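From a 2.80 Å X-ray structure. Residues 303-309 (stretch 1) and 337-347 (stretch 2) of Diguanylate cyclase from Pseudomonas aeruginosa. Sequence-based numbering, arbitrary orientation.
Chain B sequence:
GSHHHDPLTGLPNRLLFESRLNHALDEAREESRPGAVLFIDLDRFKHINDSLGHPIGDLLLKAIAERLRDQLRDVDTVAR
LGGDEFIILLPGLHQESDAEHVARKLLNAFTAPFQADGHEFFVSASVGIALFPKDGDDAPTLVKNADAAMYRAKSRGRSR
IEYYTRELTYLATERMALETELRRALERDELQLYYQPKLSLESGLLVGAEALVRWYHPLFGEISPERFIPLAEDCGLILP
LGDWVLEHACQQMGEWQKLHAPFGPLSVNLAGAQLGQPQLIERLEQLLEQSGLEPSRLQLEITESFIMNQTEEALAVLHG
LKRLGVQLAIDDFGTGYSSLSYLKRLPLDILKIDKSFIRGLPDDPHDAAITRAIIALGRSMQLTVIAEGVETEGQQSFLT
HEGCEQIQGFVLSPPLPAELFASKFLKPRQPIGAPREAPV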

ATOM      1  N   THR B 303      -4.992   7.153  12.231  1.00 58.41           N
ATOM      2  CA  THR B 303      -5.636   7.093  10.924  1.00 59.80           C
ATOM      3  C   THR B 303      -5.459   5.720  10.273  1.00 60.77           C
ATOM      4  O   THR B 303      -4.364   5.152  10.281  1.00 60.45           O
ATOM      5  CB  THR B 303      -5.103   8.200   9.986  1.00 60.11           C
ATOM      6  OG1 THR B 303      -5.833   8.184   8.753  1.00 61.14           O
ATOM      7  CG2 THR B 303      -3.620   8.013   9.698  1.00 60.14           C
ATOM      8  N   GLU B 304      -6.549   5.193   9.720  1.00 61.63           N
ATOM      9  CA  GLU B 304      -6.535   3.892   9.051  1.00 61.94           C
ATOM     10  C   GLU B 304      -5.406   3.808   8.032  1.00 61.55           C
ATOM     11  O   GLU B 304      -4.535   2.935   8.119  1.00 62.03           O
ATOM     12  CB  GLU B 304      -7.878   3.643   8.358  1.00 62.78           C
ATOM     13  CG  GLU B 304      -8.026   2.255   7.752  1.00 63.03           C
ATOM     14  CD  GLU B 304      -9.289   2.110   6.923  1.00 63.56           C
ATOM     15  OE1 GLU B 304      -9.833   0.988   6.858  1.00 65.56           O
ATOM     16  OE2 GLU B 304      -9.740   3.115   6.333  1.00 63.12           O
ATOM     17  N   SER B 305      -5.425   4.732   7.076  1.00 61.70           N
ATOM     18  CA  SER B 305      -4.462   4.746   5.977  1.00 61.92           C
ATOM     19  C   SER B 305      -3.032   4.482   6.444  1.00 62.26           C
ATOM     20  O   SER B 305      -2.242   3.873   5.723  1.00 63.29           O
ATOM     21  CB  SER B 305      -4.528   6.084   5.233  1.00 62.41           C
ATOM     22  OG  SER B 305      -4.391   7.179   6.122  1.00 63.31           O
ATOM     23  N   PHE B 306      -2.704   4.940   7.649  1.00 62.52           N
ATOM     24  CA  PHE B 306      -1.368   4.745   8.203  1.00 61.91           C
ATOM     25  C   PHE B 306      -1.225   3.369   8.838  1.00 63.41           C
ATOM     26  O   PHE B 306      -0.248   2.664   8.587  1.00 62.98           O
ATOM     27  CB  PHE B 306      -1.049   5.816   9.247  1.00 60.62           C
ATOM     28  CG  PHE B 306       0.247   5.585   9.967  1.00 59.14           C
ATOM     29  CD1 PHE B 306       0.287   4.820  11.121  1.00 59.08           C
ATOM     30  CD2 PHE B 306       1.428   6.118   9.482  1.00 58.72           C
ATOM     31  CE1 PHE B 306       1.481   4.597  11.782  1.00 58.96           C
ATOM     32  CE2 PHE B 306       2.626   5.898  10.137  1.00 58.89           C
ATOM     33  CZ  PHE B 306       2.653   5.137  11.290  1.00 58.56           C
ATOM     34  N   ILE B 307      -2.196   2.994   9.666  1.00 65.68           N
ATOM     35  CA  ILE B 307      -2.130   1.729  10.393  1.00 68.25           C
ATOM     36  C   ILE B 307      -2.129   0.523   9.455  1.00 70.62           C
ATOM     37  O   ILE B 307      -1.516  -0.503   9.758  1.00 69.22           O
ATOM     38  CB  ILE B 307      -3.280   1.599  11.413  1.00 69.12           C
ATOM     39  CG1 ILE B 307      -2.809   2.072  12.789  1.00 70.00           C
ATOM     40  CG2 ILE B 307      -3.760   0.159  11.508  1.00 70.26           C
ATOM     41  CD1 ILE B 307      -3.739   1.708  13.927  1.00 69.75           C
ATOM     42  N   MET B 308      -2.809   0.646   8.319  1.00 74.48           N
ATOM     43  CA  MET B 308      -2.845  -0.439   7.338  1.00 77.99           C
ATOM     44  C   MET B 308      -1.575  -0.470   6.485  1.00 81.58           C
ATOM     45  O   MET B 308      -1.364  -1.393   5.699  1.00 81.76           O
ATOM     46  CB  MET B 308      -4.083  -0.312   6.450  1.00 77.88           C
ATOM     47  CG  MET B 308      -5.389  -0.534   7.197  1.00 77.90           C
ATOM     48  SD  MET B 308      -5.416  -2.090   8.114  1.00 77.28           S
ATOM     49  CE  MET B 308      -7.013  -1.988   8.918  1.00 78.36           C
ATOM     50  N   ASN B 309      -0.736   0.549   6.652  1.00 86.00           N
ATOM     51  CA  ASN B 309       0.568   0.611   6.001  1.00 88.48           C
ATOM     52  C   ASN B 309       1.664   0.216   6.999  1.00 90.65           C
ATOM     53  O   ASN B 309       2.850   0.238   6.674  1.00 90.46           O
ATOM     54  CB  ASN B 309       0.805   2.032   5.476  1.00 89.03           C
ATOM     55  CG  ASN B 309       2.167   2.207   4.830  1.00 89.40           C
ATOM     56  OD1 ASN B 309       2.543   1.456   3.929  1.00 89.13           O
ATOM     57  ND2 ASN B 309       2.908   3.214   5.278  1.00 89.74           N
TER
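Stretch 2 (337-347) YSSLSYLKRLP

Met308 is the centre of this contact. It gives up 107 Å² to stretch 2, the largest share of any residue here. Its CA-to-CB bond points sideways, but chi1 and chi2 are both m, and the end of the chain comes nearer to stretch 2. The sulfur lies near the plane of the Tyr342 ring, at its edge: Met308 SD is 3.9 Å from Tyr342 CD2. Met308 SD is 5.2 Å from the centroid of the Tyr342 ring and 77° off the ring normal. The terminal methyl meets the next residue, with Met308 CE 4.2 Å from Leu343 CB.

Ile307 extends the apolar patch. Its CG2 methyl meets two residues of stretch 2. Ile307 CG2 is 3.3 Å from Leu346 CD1, a short approach for two methyl groups, to be read with care at 2.80 Å resolution. Ile307 CG2 is also 4.2 Å from Tyr342 CE2. The backbone joins in, with Ile307 O 3.3 Å from Tyr342 CE2. Tyr342 thus touches both Ile307 and Met308, and its CA-to-CB bond points toward stretch 1. That of Leu346 does so too.

The backbone is helical in part on both sides. Stretch 1 enters a short helix after Thr303, which occupies the N-cap position without a side-chain capping bond. Ile307 N bonds to Thr303 O at 3.1 Å, and Met308 N to Glu304 O at 2.9 Å. Stretch 2 begins as a weakly bonded strand at about 337-338. A weakly bonded helix follows at about 340-345. Ser339 caps it: Tyr342 N donates to Ser339 OG at 3.1 Å, with an angle of 167°. Leu343 N also bonds to Ser339 O at 3.0 Å. Stretch 2 starts near Glu304 and Met308 with Ser338 and ends against Ile307 with Leu346.

The two backbones come closest in register at Met308 and Ser338, whose CA atoms are 6.0 Å apart. Here the contact turns toward its polar edge. The CA-to-CB bond of Ser338 points toward stretch 1, and Ser338 CB is 3.9 Å from Met308 CG. Beside it, Met308 SD is 3.9 Å from Ser339 N.

Glu304 forms the polar edge. Its CA-to-CB bond points sideways, but chi1 and chi2 are t, and the extended chain brings the carboxylate nearer. Glu304 OE1 lies 3.3 Å from Ser338 CB, a packing contact. Glu304 OE2 is hydrogen-bonded elsewhere in the structure. No hydrogen bond crosses between the stretches. The 336 Å² buried between them rests on packing.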

ATOM      1  N   TYR B 337      -8.378   0.927   0.668  1.00 67.03           N
ATOM      2  CA  TYR B 337      -8.096  -0.500   0.794  1.00 67.09           C
ATOM      3  C   TYR B 337      -7.522  -0.828   2.167  1.00 66.66           C
ATOM      4  O   TYR B 337      -6.548  -0.217   2.601  1.00 66.99           O
ATOM      5  CB  TYR B 337      -7.121  -0.947  -0.297  1.00 67.75           C
ATOM      6  CG  TYR B 337      -7.778  -1.167  -1.638  1.00 69.36           C
ATOM      7  CD1 TYR B 337      -8.323  -0.104  -2.348  1.00 70.16           C
ATOM      8  CD2 TYR B 337      -7.859  -2.438  -2.195  1.00 70.53           C
ATOM      9  CE1 TYR B 337      -8.933  -0.301  -3.576  1.00 71.63           C
ATOM     10  CE2 TYR B 337      -8.465  -2.646  -3.423  1.00 71.46           C
ATOM     11  CZ  TYR B 337      -9.002  -1.574  -4.108  1.00 72.06           C
ATOM     12  OH  TYR B 337      -9.608  -1.773  -5.330  1.00 71.75           O
ATOM     13  N   SER B 338      -8.127  -1.798   2.843  1.00 66.50           N
ATOM     14  CA  SER B 338      -7.680  -2.200   4.172  1.00 67.11           C
ATOM     15  C   SER B 338      -7.645  -3.723   4.286  1.00 67.82           C
ATOM     16  O   SER B 338      -8.016  -4.430   3.351  1.00 68.44           O
ATOM     17  CB  SER B 338      -8.602  -1.612   5.243  1.00 66.75           C
ATOM     18  OG  SER B 338      -9.904  -2.169   5.160  1.00 67.34           O
ATOM     19  N   SER B 339      -7.200  -4.220   5.434  1.00 67.75           N
ATOM     20  CA  SER B 339      -7.088  -5.657   5.655  1.00 68.44           C
ATOM     21  C   SER B 339      -7.948  -6.105   6.830  1.00 69.29           C
ATOM     22  O   SER B 339      -7.706  -5.713   7.970  1.00 69.88           O
ATOM     23  CB  SER B 339      -5.631  -6.037   5.916  1.00 68.42           C
ATOM     24  OG  SER B 339      -5.533  -7.371   6.385  1.00 68.68           O
ATOM     25  N   LEU B 340      -8.950  -6.933   6.547  1.00 71.40           N
ATOM     26  CA  LEU B 340      -9.810  -7.474   7.595  1.00 73.59           C
ATOM     27  C   LEU B 340      -8.993  -8.335   8.551  1.00 73.92           C
ATOM     28  O   LEU B 340      -9.264  -8.380   9.749  1.00 74.43           O
ATOM     29  CB  LEU B 340     -10.954  -8.301   6.994  1.00 74.61           C
ATOM     30  CG  LEU B 340     -12.070  -7.533   6.278  1.00 74.85           C
ATOM     31  CD1 LEU B 340     -13.050  -8.501   5.634  1.00 75.19           C
ATOM     32  CD2 LEU B 340     -12.797  -6.606   7.239  1.00 75.04           C
ATOM     33  N   SER B 341      -7.986  -9.013   8.011  1.00 74.61           N
ATOM     34  CA  SER B 341      -7.150  -9.906   8.803  1.00 75.09           C
ATOM     35  C   SER B 341      -6.337  -9.130   9.831  1.00 75.00           C
ATOM     36  O   SER B 341      -6.312  -9.478  11.012  1.00 76.12           O
ATOM     37  CB  SER B 341      -6.208 -10.690   7.889  1.00 74.67           C
ATOM     38  OG  SER B 341      -5.329 -11.502   8.646  1.00 75.31           O
ATOM     39  N   TYR B 342      -5.674  -8.077   9.367  1.00 74.49           N
ATOM     40  CA  TYR B 342      -4.804  -7.263  10.209  1.00 73.93           C
ATOM     41  C   TYR B 342      -5.612  -6.418  11.197  1.00 73.50           C
ATOM     42  O   TYR B 342      -5.128  -6.082  12.278  1.00 72.75           O
ATOM     43  CB  TYR B 342      -3.946  -6.366   9.316  1.00 74.08           C
ATOM     44  CG  TYR B 342      -2.846  -5.610  10.029  1.00 74.62           C
ATOM     45  CD1 TYR B 342      -1.698  -6.257  10.462  1.00 75.05           C
ATOM     46  CD2 TYR B 342      -2.944  -4.241  10.239  1.00 75.38           C
ATOM     47  CE1 TYR B 342      -0.686  -5.566  11.104  1.00 75.69           C
ATOM     48  CE2 TYR B 342      -1.939  -3.541  10.877  1.00 75.80           C
ATOM     49  CZ  TYR B 342      -0.812  -4.206  11.308  1.00 76.23           C
ATOM     50  OH  TYR B 342       0.192  -3.509  11.944  1.00 77.36           O
ATOM     51  N   LEU B 343      -6.845  -6.088  10.823  1.00 72.77           N
ATOM     52  CA  LEU B 343      -7.721  -5.269  11.659  1.00 72.36           C
ATOM     53  C   LEU B 343      -7.989  -5.907  13.024  1.00 72.20           C
ATOM     54  O   LEU B 343      -8.123  -5.206  14.026  1.00 73.57           O
ATOM     55  CB  LEU B 343      -9.049  -5.016  10.937  1.00 72.39           C
ATOM     56  CG  LEU B 343     -10.136  -4.261  11.710  1.00 72.29           C
ATOM     57  CD1 LEU B 343      -9.645  -2.889  12.144  1.00 72.54           C
ATOM     58  CD2 LEU B 343     -11.394  -4.132  10.867  1.00 71.94           C
ATOM     59  N   LYS B 344      -8.070  -7.233  13.059  1.00 70.97           N
ATOM     60  CA  LYS B 344      -8.399  -7.946  14.290  1.00 71.15           C
ATOM     61  C   LYS B 344      -7.204  -7.974  15.232  1.00 71.05           C
ATOM     62  O   LYS B 344      -7.351  -7.800  16.442  1.00 71.57           O
ATOM     63  CB  LYS B 344      -8.854  -9.377  13.976  1.00 71.95           C
ATOM     64  CG  LYS B 344      -9.929  -9.915  14.912  1.00 72.55           C
ATOM     65  CD  LYS B 344      -9.486  -9.935  16.365  1.00 73.05           C
ATOM     66  CE  LYS B 344     -10.563  -9.351  17.263  1.00 73.69           C
ATOM     67  NZ  LYS B 344     -10.251  -9.556  18.704  1.00 75.03           N
ATOM     68  N   ARG B 345      -6.018  -8.184  14.667  1.00 71.36           N
ATOM     69  CA  ARG B 345      -4.798  -8.334  15.462  1.00 71.98           C
ATOM     70  C   ARG B 345      -4.466  -7.067  16.254  1.00 72.42           C
ATOM     71  O   ARG B 345      -3.676  -7.109  17.201  1.00 71.85           O
ATOM     72  CB  ARG B 345      -3.616  -8.718  14.563  1.00 71.77           C
ATOM     73  CG  ARG B 345      -3.739 -10.095  13.922  1.00 71.47           C
ATOM     74  CD  ARG B 345      -2.513 -10.448  13.095  1.00 69.92           C
ATOM     75  N   LEU B 346      -5.069  -5.947  15.866  1.00 72.92           N
ATOM     76  CA  LEU B 346      -4.873  -4.683  16.570  1.00 72.36           C
ATOM     77  C   LEU B 346      -5.764  -4.605  17.804  1.00 72.04           C
ATOM     78  O   LEU B 346      -6.961  -4.882  17.726  1.00 71.40           O
ATOM     79  CB  LEU B 346      -5.191  -3.503  15.653  1.00 72.00           C
ATOM     80  CG  LEU B 346      -4.387  -3.415  14.358  1.00 71.44           C
ATOM     81  CD1 LEU B 346      -4.867  -2.236  13.527  1.00 71.13           C
ATOM     82  CD2 LEU B 346      -2.900  -3.307  14.652  1.00 71.11           C
ATOM     83  N   PRO B 347      -5.183  -4.215  18.948  1.00 71.76           N
ATOM     84  CA  PRO B 347      -5.952  -4.071  20.177  1.00 72.17           C
ATOM     85  C   PRO B 347      -6.740  -2.763  20.194  1.00 70.51           C
ATOM     86  O   PRO B 347      -6.545  -1.925  21.073  1.00 69.80           O
ATOM     87  CB  PRO B 347      -4.874  -4.076  21.261  1.00 72.92           C
ATOM     88  CG  PRO B 347      -3.674  -3.496  20.592  1.00 72.81           C
ATOM     89  CD  PRO B 347      -3.759  -3.884  19.140  1.00 72.18           C
TER